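Local coordinates for DNA polymerase (Bacillus phage phi29, PDB 2PYJ) that replicates the viral DNA by protein-primed, strand-displacing synthesis with high processivity and fidelity, and proofreads with a 3'-5' exonuclease activity, at a contact of chain A with DNA. Coordinates in Å, arbitrary orientation; residue numbers count along the deposited sequence, not the author numbering.

A contact of chain A with DNA. Residues 570-573, 575. With nucleotides of chain B.
Phe572 turns one face of its ring towards the DC10 sugar: C5' and C4' stand over the CD1-CE1 side rather than over the ring centre, with C5' 3.5 Å from CE1. CG lies anti to the backbone N (chi1 177°), which carries the ring under the deoxyribose, face towards it. The Asp570 carboxylate meets DA11 C4' with its oxygen edge, the carbon lying a little out of the carboxylate plane, OD1 at 3.5 Å; OD1 also accepts a weak bond from Thr571 N. Neither flat group stacks on a base.

Between these sugars, the phosphate of DA11 is gripped by strand 564-573. The hydroxyl Thr571 OG1 donates to DA11 OP1 at 2.7 Å, and Thr573 OG1, two residues on, donates to the same oxygen. One phosphate towards the 5' end, the backbone amide of the C-terminal Lys575 donates to DC10 OP1 at 2.8 Å (159° at H).

The Lys575 side chain bends at chi3 (-68°), bringing CE beside DC10 C2', while NZ reaches the phosphates through water: water 1, its oxygen 2.9 Å from Lys575 NZ, links it to DA11 OP2, and water 3 to DC10 OP2. Strand 564-573 and the terminal residue thus hold the backbone of base-paired DNA, probably helping the polymerase keep its duplex, and direct phosphate bonds suggest binding largely independent of sequence. In the minor groove, water 2 joins Asp570 OD2 to DA11 O4' and lies 2.7 Å from DC10 O2, the base carbonyl oxygen.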
# COMPACT_ATOMS: atom_id res chain seq x y z
N ASP A 570 -2.75 -2.07 22.90
CA ASP A 570 -3.54 -3.26 22.58
C ASP A 570 -2.55 -4.44 22.60
O ASP A 570 -1.36 -4.23 22.70
CB ASP A 570 -4.10 -3.06 21.16
CG ASP A 570 -5.19 -4.05 20.78
OD1 ASP A 570 -5.71 -4.76 21.64
OD2 ASP A 570 -5.51 -4.10 19.57
N THR A 571 -3.05 -5.67 22.50
CA THR A 571 -2.18 -6.84 22.35
C THR A 571 -1.93 -7.20 20.88
O THR A 571 -2.73 -6.86 20.00
CB THR A 571 -2.76 -8.10 23.06
OG1 THR A 571 -4.09 -8.35 22.59
CG2 THR A 571 -2.75 -7.94 24.58
N PHE A 572 -0.79 -7.85 20.64
CA PHE A 572 -0.55 -8.65 19.44
C PHE A 572 -0.08 -10.03 19.92
O PHE A 572 0.92 -10.15 20.64
CB PHE A 572 0.52 -8.06 18.53
CG PHE A 572 0.83 -8.92 17.31
CD1 PHE A 572 0.16 -8.71 16.11
CD2 PHE A 572 1.78 -9.94 17.37
CE1 PHE A 572 0.43 -9.49 14.98
CE2 PHE A 572 2.06 -10.73 16.24
CZ PHE A 572 1.37 -10.50 15.05
N THR A 573 -0.80 -11.05 19.50
CA THR A 573 -0.56 -12.42 19.88
C THR A 573 -0.38 -13.23 18.61
O THR A 573 -1.22 -13.16 17.70
CB THR A 573 -1.78 -12.97 20.65
OG1 THR A 573 -2.07 -12.11 21.77
CG2 THR A 573 -1.55 -14.40 21.15
N LYS A 575 -1.25 -16.10 17.11
CA LYS A 575 -2.29 -17.09 17.33
C LYS A 575 -2.08 -18.31 16.44
O LYS A 575 -2.75 -19.33 16.62
CB LYS A 575 -3.65 -16.47 17.06
CG LYS A 575 -4.05 -15.42 18.10
CD LYS A 575 -5.57 -15.08 18.05
CE LYS A 575 -5.97 -14.38 16.79
NZ LYS A 575 -7.44 -14.31 16.63
OXT LYS A 575 -1.23 -18.29 15.55
P DC B 10 -2.92 -13.86 14.04
OP1 DC B 10 -1.91 -14.54 14.85
OP2 DC B 10 -4.14 -14.60 13.66
O5' DC B 10 -3.36 -12.49 14.74
C5' DC B 10 -2.37 -11.59 15.23
C4' DC B 10 -3.03 -10.50 16.05
O4' DC B 10 -3.77 -9.68 15.11
C3' DC B 10 -4.03 -10.99 17.09
O3' DC B 10 -3.81 -10.24 18.29
C2' DC B 10 -5.40 -10.74 16.46
C1' DC B 10 -5.12 -9.55 15.55
N1 DC B 10 -6.00 -9.46 14.34
C2 DC B 10 -6.70 -8.27 14.05
O2 DC B 10 -6.61 -7.29 14.78
N3 DC B 10 -7.48 -8.23 12.95
C4 DC B 10 -7.59 -9.29 12.14
N4 DC B 10 -8.38 -9.19 11.08
C5 DC B 10 -6.90 -10.52 12.41
C6 DC B 10 -6.12 -10.54 13.50
P DA B 11 -4.55 -10.58 19.62
OP1 DA B 11 -3.69 -10.23 20.73
OP2 DA B 11 -5.11 -11.95 19.54
O5' DA B 11 -5.81 -9.55 19.55
C5' DA B 11 -5.64 -8.14 19.59
C4' DA B 11 -6.99 -7.45 19.75
O4' DA B 11 -7.56 -7.34 18.42
C3' DA B 11 -8.03 -8.18 20.62
O3' DA B 11 -8.78 -7.26 21.41
C2' DA B 11 -8.92 -8.86 19.60
C1' DA B 11 -8.88 -7.83 18.47
N9 DA B 11 -9.28 -8.34 17.16
C8 DA B 11 -8.99 -9.54 16.59
N7 DA B 11 -9.52 -9.71 15.41
C5 DA B 11 -10.20 -8.51 15.17
C6 DA B 11 -10.97 -8.04 14.09
N6 DA B 11 -11.21 -8.75 12.96
N1 DA B 11 -11.50 -6.81 14.21
C2 DA B 11 -11.28 -6.09 15.31
N3 DA B 11 -10.57 -6.43 16.39
C4 DA B 11 -10.05 -7.66 16.25
O HOH W 1 -7.67 -12.21 18.63
O HOH W 2 -5.49 -5.79 16.78
O HOH W 3 -6.97 -13.75 13.61